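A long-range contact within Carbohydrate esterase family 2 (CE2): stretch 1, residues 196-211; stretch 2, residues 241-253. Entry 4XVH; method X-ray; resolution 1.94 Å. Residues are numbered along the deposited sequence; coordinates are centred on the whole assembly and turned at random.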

ATOM      1  N   SER A 196      -4.760  12.716  12.875  1.00 27.40           N
ATOM      2  CA  SER A 196      -5.896  11.971  13.411  1.00 26.51           C
ATOM      3  C   SER A 196      -5.574  10.495  13.683  1.00 25.61           C
ATOM      4  O   SER A 196      -6.338   9.845  14.357  1.00 25.92           O
ATOM      5  N   TYR A 197      -4.485   9.947  13.151  1.00 24.22           N
ATOM      6  CA  TYR A 197      -4.109   8.575  13.549  1.00 22.86           C
ATOM      7  C   TYR A 197      -3.454   8.568  14.932  1.00 24.85           C
ATOM      8  O   TYR A 197      -2.413   9.185  15.121  1.00 22.20           O
ATOM      9  N   PRO A 198      -4.045   7.844  15.899  1.00 25.57           N
ATOM     10  CA  PRO A 198      -3.484   7.926  17.252  1.00 26.58           C
ATOM     11  C   PRO A 198      -2.294   6.985  17.482  1.00 24.94           C
ATOM     12  O   PRO A 198      -1.785   6.960  18.591  1.00 25.15           O
ATOM     13  N   PHE A 199      -1.854   6.244  16.466  1.00 21.39           N
ATOM     14  CA  PHE A 199      -0.781   5.261  16.686  1.00 24.54           C
ATOM     15  C   PHE A 199      -1.086   4.332  17.895  1.00 23.33           C
ATOM     16  O   PHE A 199      -0.336   4.293  18.891  1.00 23.52           O
ATOM     17  N   PRO A 200      -2.214   3.597  17.818  1.00 22.73           N
ATOM     18  CA  PRO A 200      -2.570   2.706  18.929  1.00 25.20           C
ATOM     19  C   PRO A 200      -1.527   1.611  19.071  1.00 21.75           C
ATOM     20  O   PRO A 200      -0.966   1.140  18.063  1.00 20.59           O
ATOM     21  N   ARG A 201      -1.294   1.206  20.304  1.00 22.82           N
ATOM     22  CA  ARG A 201      -0.236   0.258  20.613  1.00 22.77           C
ATOM     23  C   ARG A 201      -0.610  -1.159  20.180  1.00 22.09           C
ATOM     24  O   ARG A 201       0.214  -2.080  20.222  1.00 21.94           O
ATOM     25  N   SER A 202      -1.868  -1.342  19.777  1.00 21.85           N
ATOM     26  CA  SER A 202      -2.306  -2.609  19.187  1.00 26.31           C
ATOM     27  C   SER A 202      -1.611  -2.858  17.846  1.00 26.04           C
ATOM     28  O   SER A 202      -1.533  -4.015  17.363  1.00 27.08           O
ATOM     29  N   TRP A 203      -1.073  -1.799  17.246  1.00 22.70           N
ATOM     30  CA  TRP A 203      -0.372  -1.943  15.956  1.00 20.79           C
ATOM     31  C   TRP A 203       1.053  -1.418  16.128  1.00 20.62           C
ATOM     32  O   TRP A 203       1.262  -0.229  16.392  1.00 19.59           O
ATOM     33  N   SER A 204       2.031  -2.303  15.979  1.00 19.50           N
ATOM     34  CA  SER A 204       3.408  -1.941  16.251  1.00 20.08           C
ATOM     35  C   SER A 204       4.319  -2.669  15.259  1.00 20.22           C
ATOM     36  O   SER A 204       4.803  -3.771  15.549  1.00 21.97           O
ATOM     37  N   PRO A 205       4.536  -2.064  14.083  1.00 19.28           N
ATOM     38  CA  PRO A 205       5.226  -2.759  13.000  1.00 19.50           C
ATOM     39  C   PRO A 205       6.623  -3.223  13.366  1.00 20.39           C
ATOM     40  O   PRO A 205       7.417  -2.455  13.939  1.00 20.22           O
ATOM     41  N   ASP A 206       6.907  -4.473  13.024  1.00 19.19           N
ATOM     42  CA  ASP A 206       8.252  -5.004  13.116  1.00 20.13           C
ATOM     43  C   ASP A 206       9.124  -4.413  12.029  1.00 19.73           C
ATOM     44  O   ASP A 206      10.349  -4.256  12.192  1.00 17.02           O
ATOM     45  N   ALA A 207       8.475  -4.102  10.913  1.00 18.00           N
ATOM     46  CA  ALA A 207       9.169  -3.600   9.746  1.00 18.48           C
ATOM     47  C   ALA A 207       8.353  -2.485   9.125  1.00 18.75           C
ATOM     48  O   ALA A 207       7.123  -2.565   9.081  1.00 17.24           O
ATOM     49  N   VAL A 208       9.058  -1.471   8.625  1.00 18.40           N
ATOM     50  CA  VAL A 208       8.461  -0.357   7.919  1.00 16.35           C
ATOM     51  C   VAL A 208       9.176  -0.210   6.592  1.00 16.70           C
ATOM     52  O   VAL A 208      10.411  -0.020   6.550  1.00 16.68           O
ATOM     53  N   VAL A 209       8.386  -0.329   5.527  1.00 16.00           N
ATOM     54  CA  VAL A 209       8.871  -0.299   4.153  1.00 15.86           C
ATOM     55  C   VAL A 209       8.546   1.053   3.536  1.00 14.59           C
ATOM     56  O   VAL A 209       7.395   1.507   3.599  1.00 14.63           O
ATOM     57  N   ILE A 210       9.556   1.732   3.010  1.00 15.11           N
ATOM     58  CA  ILE A 210       9.292   3.037   2.411  1.00 17.30           C
ATOM     59  C   ILE A 210       9.791   3.062   0.983  1.00 17.69           C
ATOM     60  O   ILE A 210      10.969   2.828   0.750  1.00 18.82           O
ATOM     61  N   ASN A 211       8.896   3.388   0.047  1.00 16.99           N
ATOM     62  CA  ASN A 211       9.240   3.477  -1.365  1.00 17.06           C
ATOM     63  C   ASN A 211       8.757   4.810  -1.948  1.00 16.64           C
ATOM     64  O   ASN A 211       7.629   4.925  -2.441  1.00 16.98           O
ATOM     65  N   ASP A 241      10.893  10.432  12.392  1.00 26.27           N
ATOM     66  CA  ASP A 241       9.527  10.748  12.825  1.00 27.89           C
ATOM     67  C   ASP A 241       8.707   9.462  13.073  1.00 27.05           C
ATOM     68  O   ASP A 241       7.947   9.384  14.053  1.00 29.13           O
ATOM     69  N   ILE A 242       8.875   8.448  12.225  1.00 22.16           N
ATOM     70  CA  ILE A 242       8.149   7.190  12.441  1.00 21.32           C
ATOM     71  C   ILE A 242       8.671   6.472  13.699  1.00 24.10           C
ATOM     72  O   ILE A 242       7.910   5.826  14.437  1.00 23.71           O
ATOM     73  N   GLN A 243       9.965   6.636  13.962  1.00 25.12           N
ATOM     74  CA  GLN A 243      10.597   6.002  15.109  1.00 27.49           C
ATOM     75  C   GLN A 243      10.125   6.596  16.430  1.00 28.10           C
ATOM     76  O   GLN A 243      10.257   5.959  17.471  1.00 26.78           O
ATOM     77  N   LYS A 244       9.575   7.804  16.392  1.00 29.33           N
ATOM     78  CA  LYS A 244       8.902   8.351  17.576  1.00 32.95           C
ATOM     79  C   LYS A 244       7.808   7.381  18.045  1.00 31.37           C
ATOM     80  O   LYS A 244       7.549   7.242  19.247  1.00 31.56           O
ATOM     81  N   HIS A 245       7.172   6.696  17.087  1.00 28.38           N
ATOM     82  CA  HIS A 245       6.090   5.776  17.429  1.00 27.66           C
ATOM     83  C   HIS A 245       6.532   4.320  17.482  1.00 25.16           C
ATOM     84  O   HIS A 245       6.070   3.556  18.316  1.00 24.17           O
ATOM     85  N   TYR A 246       7.417   3.941  16.565  1.00 24.20           N
ATOM     86  CA  TYR A 246       7.853   2.561  16.451  1.00 23.89           C
ATOM     87  C   TYR A 246       9.376   2.484  16.562  1.00 23.60           C
ATOM     88  O   TYR A 246      10.064   2.184  15.592  1.00 22.53           O
ATOM     89  N   PRO A 247       9.905   2.772  17.747  1.00 26.00           N
ATOM     90  CA  PRO A 247      11.363   2.891  17.891  1.00 26.82           C
ATOM     91  C   PRO A 247      12.136   1.609  17.584  1.00 26.91           C
ATOM     92  O   PRO A 247      13.319   1.681  17.256  1.00 28.37           O
ATOM     93  N   ARG A 248      11.495   0.457  17.718  1.00 26.26           N
ATOM     94  CA  ARG A 248      12.206  -0.804  17.515  1.00 27.53           C
ATOM     95  C   ARG A 248      12.077  -1.317  16.074  1.00 23.06           C
ATOM     96  O   ARG A 248      12.622  -2.351  15.739  1.00 22.68           O
ATOM     97  N   ALA A 249      11.331  -0.634  15.222  1.00 21.00           N
ATOM     98  CA  ALA A 249      11.114  -1.199  13.882  1.00 20.69           C
ATOM     99  C   ALA A 249      12.381  -1.154  13.044  1.00 21.99           C
ATOM    100  O   ALA A 249      13.189  -0.229  13.197  1.00 22.73           O
ATOM    101  N   HIS A 250      12.544  -2.125  12.143  1.00 21.52           N
ATOM    102  CA  HIS A 250      13.544  -1.999  11.090  1.00 22.40           C
ATOM    103  C   HIS A 250      12.928  -1.306   9.879  1.00 22.07           C
ATOM    104  O   HIS A 250      11.747  -1.505   9.576  1.00 16.39           O
ATOM    105  N   PHE A 251      13.730  -0.493   9.191  1.00 17.54           N
ATOM    106  CA  PHE A 251      13.222   0.261   8.048  1.00 17.33           C
ATOM    107  C   PHE A 251      13.870  -0.226   6.752  1.00 17.70           C
ATOM    108  O   PHE A 251      15.102  -0.444   6.694  1.00 19.18           O
ATOM    109  N   PHE A 252      13.041  -0.374   5.721  1.00 17.13           N
ATOM    110  CA  PHE A 252      13.446  -0.894   4.425  1.00 16.59           C
ATOM    111  C   PHE A 252      13.160   0.162   3.368  1.00 16.88           C
ATOM    112  O   PHE A 252      11.998   0.419   3.015  1.00 17.65           O
ATOM    113  N   LEU A 253      14.238   0.776   2.887  1.00 17.12           N
ATOM    114  CA  LEU A 253      14.180   1.916   1.974  1.00 17.32           C
ATOM    115  C   LEU A 253      14.512   1.486   0.550  1.00 18.12           C
ATOM    116  O   LEU A 253      15.621   1.032   0.262  1.00 19.19           O
TER

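On one face of the sheet, Val 208 (t) sets CB 3.6 Å from CD2 of Phe 251 (m), while Ile 210 (m, t) places CD1 3.9 Å from CD2 of Leu 253 and 4.1 Å from CD1 of Ile 242, which reaches in from the helix. Side chains of the extended strands alternate between two faces, and the parallel pairing, with backbone hydrogen bonds such as Val 208 N to His 250 O (2.9 Å), brings Val 208 beside Phe 251 and Ile 210 beside Leu 253. On the other face, the ring of Phe 252 (m) runs back along its own strand, toward the N-terminal end, and brings CE1 3.7 Å from CB of Ala 207.

Beyond the strands, Tyr 246 (m) points toward stretch 1 and buries the largest area of any residue here. Pro 205 CD lies over its face, 3.3 Å from the ring centroid in a CH-pi contact, and Phe 199 (m) turns an edge toward that ring in an offset edge-to-face pair. Phe 199 also stacks face-to-face on His 245 (m), with centroids 3.5 Å apart and planes nearly parallel.

The hydroxyl of Tyr 246 ends at water 1 (OH to water O, 2.6 Å), which also binds Tyr 197 OH and Pro 200 O. Farther out, water 2 bridges Ser 204 OG and His 245 O. At the exposed edge, Arg 201 NH2 and Arg 248 NH2 approach to 3.2 Å, a like-charge contact between two donors.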

ATOM      1  CB  SER A 196      -7.126  12.069  12.481  1.00 25.45           C
ATOM      2  OG  SER A 196      -6.866  11.585  11.163  1.00 22.43           O
ATOM      3  CB  TYR A 197      -3.156   7.929  12.527  1.00 20.91           C
ATOM      4  CG  TYR A 197      -2.874   6.444  12.798  1.00 18.84           C
ATOM      5  CD1 TYR A 197      -3.919   5.503  12.904  1.00 18.68           C
ATOM      6  CD2 TYR A 197      -1.572   5.986  12.928  1.00 18.46           C
ATOM      7  CE1 TYR A 197      -3.656   4.151  13.143  1.00 21.40           C
ATOM      8  CE2 TYR A 197      -1.293   4.640  13.156  1.00 17.93           C
ATOM      9  CZ  TYR A 197      -2.340   3.730  13.272  1.00 21.07           C
ATOM     10  OH  TYR A 197      -2.043   2.414  13.525  1.00 20.91           O
ATOM     11  CB  PRO A 198      -4.670   7.547  18.148  1.00 28.47           C
ATOM     12  CG  PRO A 198      -5.524   6.679  17.340  1.00 28.59           C
ATOM     13  CD  PRO A 198      -5.273   7.032  15.856  1.00 26.57           C
ATOM     14  CB  PHE A 199       0.547   6.000  16.845  1.00 26.10           C
ATOM     15  CG  PHE A 199       1.037   6.575  15.536  1.00 25.88           C
ATOM     16  CD1 PHE A 199       1.698   5.756  14.624  1.00 24.91           C
ATOM     17  CD2 PHE A 199       0.771   7.893  15.191  1.00 27.04           C
ATOM     18  CE1 PHE A 199       2.112   6.242  13.377  1.00 25.80           C
ATOM     19  CE2 PHE A 199       1.193   8.410  13.948  1.00 27.10           C
ATOM     20  CZ  PHE A 199       1.862   7.576  13.035  1.00 26.65           C
ATOM     21  CB  PRO A 200      -3.914   2.113  18.502  1.00 21.88           C
ATOM     22  CG  PRO A 200      -3.825   2.149  16.991  1.00 20.50           C
ATOM     23  CD  PRO A 200      -3.167   3.467  16.706  1.00 21.28           C
ATOM     24  CB  ARG A 201       0.064   0.330  22.127  1.00 24.39           C
ATOM     25  CG  ARG A 201       1.331  -0.414  22.569  1.00 33.07           C
ATOM     26  CD  ARG A 201       2.490  -0.050  21.667  1.00 31.53           C
ATOM     27  NE  ARG A 201       3.755  -0.695  22.030  1.00 30.95           N
ATOM     28  CZ  ARG A 201       4.062  -1.947  21.712  1.00 29.20           C
ATOM     29  NH1 ARG A 201       3.166  -2.718  21.084  1.00 26.71           N
ATOM     30  NH2 ARG A 201       5.252  -2.446  22.050  1.00 29.37           N
ATOM     31  CB  SER A 202      -3.836  -2.630  19.007  1.00 26.67           C
ATOM     32  OG  SER A 202      -4.338  -1.492  18.295  1.00 24.88           O
ATOM     33  CB  TRP A 203      -1.114  -1.187  14.822  1.00 17.43           C
ATOM     34  CG  TRP A 203      -0.456  -1.305  13.429  1.00 17.58           C
ATOM     35  CD1 TRP A 203       0.211  -0.312  12.747  1.00 17.06           C
ATOM     36  CD2 TRP A 203      -0.422  -2.465  12.575  1.00 17.77           C
ATOM     37  NE1 TRP A 203       0.665  -0.792  11.527  1.00 17.35           N
ATOM     38  CE2 TRP A 203       0.285  -2.102  11.392  1.00 16.15           C
ATOM     39  CE3 TRP A 203      -0.919  -3.772  12.688  1.00 17.70           C
ATOM     40  CZ2 TRP A 203       0.520  -3.000  10.351  1.00 15.00           C
ATOM     41  CZ3 TRP A 203      -0.694  -4.667  11.644  1.00 15.13           C
ATOM     42  CH2 TRP A 203       0.031  -4.282  10.494  1.00 14.35           C
ATOM     43  CB  SER A 204       3.782  -2.305  17.703  1.00 21.99           C
ATOM     44  OG  SER A 204       5.099  -1.855  18.003  1.00 23.85           O
ATOM     45  CB  PRO A 205       5.302  -1.708  11.897  1.00 18.88           C
ATOM     46  CG  PRO A 205       4.158  -0.804  12.144  1.00 19.23           C
ATOM     47  CD  PRO A 205       3.911  -0.798  13.638  1.00 19.24           C
ATOM     48  CB  ASP A 206       8.244  -6.515  12.965  1.00 20.29           C
ATOM     49  CG  ASP A 206       7.339  -7.180  13.950  1.00 22.02           C
ATOM     50  OD1 ASP A 206       7.831  -7.540  15.034  1.00 23.79           O
ATOM     51  OD2 ASP A 206       6.147  -7.368  13.637  1.00 21.81           O
ATOM     52  CB  ALA A 207       9.383  -4.720   8.726  1.00 17.40           C
ATOM     53  CB  VAL A 208       8.565   0.946   8.702  1.00 16.88           C
ATOM     54  CG1 VAL A 208       8.110   2.153   7.830  1.00 15.36           C
ATOM     55  CG2 VAL A 208       7.733   0.847   9.992  1.00 16.93           C
ATOM     56  CB  VAL A 209       8.235  -1.407   3.295  1.00 14.98           C
ATOM     57  CG1 VAL A 209       8.757  -1.298   1.845  1.00 13.54           C
ATOM     58  CG2 VAL A 209       8.541  -2.800   3.906  1.00 13.67           C
ATOM     59  CB  ILE A 210       9.958   4.174   3.199  1.00 18.69           C
ATOM     60  CG1 ILE A 210       9.440   4.173   4.648  1.00 19.13           C
ATOM     61  CG2 ILE A 210       9.707   5.517   2.481  1.00 19.01           C
ATOM     62  CD1 ILE A 210      10.222   5.045   5.579  1.00 19.56           C
ATOM     63  CB  ASN A 211       8.619   2.292  -2.104  1.00 16.88           C
ATOM     64  CG  ASN A 211       8.976   2.246  -3.586  1.00 19.02           C
ATOM     65  OD1 ASN A 211       9.406   3.228  -4.193  1.00 18.98           O
ATOM     66  ND2 ASN A 211       8.743   1.087  -4.183  1.00 20.36           N
ATOM     67  CB  ASP A 241       8.817  11.636  11.801  1.00 27.92           C
ATOM     68  CG  ASP A 241       9.358  13.060  11.781  1.00 31.54           C
ATOM     69  OD1 ASP A 241      10.058  13.466  12.734  1.00 33.05           O
ATOM     70  OD2 ASP A 241       9.079  13.770  10.807  1.00 32.63           O
ATOM     71  CB  ILE A 242       8.252   6.255  11.199  1.00 19.33           C
ATOM     72  CG1 ILE A 242       7.679   6.977   9.976  1.00 19.66           C
ATOM     73  CG2 ILE A 242       7.523   4.913  11.432  1.00 17.80           C
ATOM     74  CD1 ILE A 242       7.898   6.219   8.683  1.00 18.96           C
ATOM     75  CB  GLN A 243      12.116   6.117  15.013  1.00 29.86           C
ATOM     76  CG  GLN A 243      12.748   5.253  13.933  1.00 29.14           C
ATOM     77  CD  GLN A 243      14.236   5.521  13.832  1.00 32.28           C
ATOM     78  OE1 GLN A 243      14.669   6.683  13.848  1.00 33.38           O
ATOM     79  NE2 GLN A 243      15.033   4.458  13.799  1.00 32.18           N
ATOM     80  CB  LYS A 244       8.300   9.729  17.276  1.00 36.41           C
ATOM     81  CG  LYS A 244       9.331  10.849  17.200  1.00 41.94           C
ATOM     82  CD  LYS A 244       8.667  12.231  17.026  1.00 46.70           C
ATOM     83  CE  LYS A 244       9.588  13.381  17.503  1.00 52.41           C
ATOM     84  NZ  LYS A 244       9.879  14.438  16.473  1.00 54.85           N
ATOM     85  CB  HIS A 245       4.949   5.926  16.430  1.00 28.89           C
ATOM     86  CG  HIS A 245       4.436   7.329  16.323  1.00 32.87           C
ATOM     87  ND1 HIS A 245       3.769   7.957  17.355  1.00 35.03           N
ATOM     88  CD2 HIS A 245       4.516   8.234  15.318  1.00 34.25           C
ATOM     89  CE1 HIS A 245       3.443   9.181  16.984  1.00 36.22           C
ATOM     90  NE2 HIS A 245       3.886   9.376  15.753  1.00 36.24           N
ATOM     91  CB  TYR A 246       7.387   1.958  15.114  1.00 21.18           C
ATOM     92  CG  TYR A 246       5.915   2.153  14.795  1.00 21.33           C
ATOM     93  CD1 TYR A 246       4.923   1.949  15.759  1.00 22.03           C
ATOM     94  CD2 TYR A 246       5.513   2.518  13.515  1.00 19.97           C
ATOM     95  CE1 TYR A 246       3.558   2.122  15.444  1.00 20.75           C
ATOM     96  CE2 TYR A 246       4.173   2.703  13.201  1.00 19.87           C
ATOM     97  CZ  TYR A 246       3.202   2.496  14.167  1.00 19.76           C
ATOM     98  OH  TYR A 246       1.869   2.665  13.822  1.00 18.68           O
ATOM     99  CB  PRO A 247      11.543   3.265  19.365  1.00 27.09           C
ATOM    100  CG  PRO A 247      10.315   2.777  20.022  1.00 26.96           C
ATOM    101  CD  PRO A 247       9.200   2.892  19.029  1.00 25.89           C
ATOM    102  CB  ARG A 248      11.683  -1.876  18.474  1.00 31.58           C
ATOM    103  CG  ARG A 248      11.913  -1.600  19.971  1.00 38.36           C
ATOM    104  CD  ARG A 248      11.110  -2.598  20.840  1.00 42.79           C
ATOM    105  NE  ARG A 248       9.651  -2.447  20.696  1.00 45.62           N
ATOM    106  CZ  ARG A 248       8.859  -3.206  19.926  1.00 46.69           C
ATOM    107  NH1 ARG A 248       9.363  -4.204  19.193  1.00 47.38           N
ATOM    108  NH2 ARG A 248       7.550  -2.961  19.882  1.00 45.79           N
ATOM    109  CB  ALA A 249      10.001  -0.440  13.152  1.00 19.52           C
ATOM    110  CB  HIS A 250      14.105  -3.360  10.690  1.00 21.70           C
ATOM    111  CG  HIS A 250      15.065  -3.913  11.697  1.00 23.95           C
ATOM    112  ND1 HIS A 250      16.391  -4.150  11.413  1.00 23.92           N
ATOM    113  CD2 HIS A 250      14.894  -4.251  12.998  1.00 25.43           C
ATOM    114  CE1 HIS A 250      17.003  -4.599  12.498  1.00 26.22           C
ATOM    115  NE2 HIS A 250      16.111  -4.689  13.468  1.00 26.38           N
ATOM    116  CB  PHE A 251      13.471   1.771   8.265  1.00 18.50           C
ATOM    117  CG  PHE A 251      12.607   2.356   9.353  1.00 19.11           C
ATOM    118  CD1 PHE A 251      12.897   2.099  10.686  1.00 20.29           C
ATOM    119  CD2 PHE A 251      11.462   3.083   9.028  1.00 18.78           C
ATOM    120  CE1 PHE A 251      12.110   2.601  11.698  1.00 21.89           C
ATOM    121  CE2 PHE A 251      10.650   3.593  10.013  1.00 19.92           C
ATOM    122  CZ  PHE A 251      10.964   3.344  11.366  1.00 21.59           C
ATOM    123  CB  PHE A 252      12.729  -2.229   4.161  1.00 16.31           C
ATOM    124  CG  PHE A 252      13.116  -3.275   5.178  1.00 16.69           C
ATOM    125  CD1 PHE A 252      12.448  -3.343   6.404  1.00 16.27           C
ATOM    126  CD2 PHE A 252      14.244  -4.067   4.993  1.00 17.26           C
ATOM    127  CE1 PHE A 252      12.844  -4.237   7.397  1.00 16.29           C
ATOM    128  CE2 PHE A 252      14.644  -4.992   6.012  1.00 17.20           C
ATOM    129  CZ  PHE A 252      13.928  -5.067   7.196  1.00 17.49           C
ATOM    130  CB  LEU A 253      15.146   3.014   2.441  1.00 17.09           C
ATOM    131  CG  LEU A 253      15.065   3.395   3.927  1.00 17.58           C
ATOM    132  CD1 LEU A 253      15.954   4.619   4.264  1.00 22.55           C
ATOM    133  CD2 LEU A 253      13.656   3.665   4.410  1.00 16.88           C
TER
HETATM  134  O   HOH W   1      -0.093   2.335  15.525  1.00 17.33           O
HETATM  135  O   HOH W   2       5.308   0.585  19.179  1.00 32.07           O
HETATM  136  O   HOH W   3      11.573  -4.945  14.578  1.00 28.15           O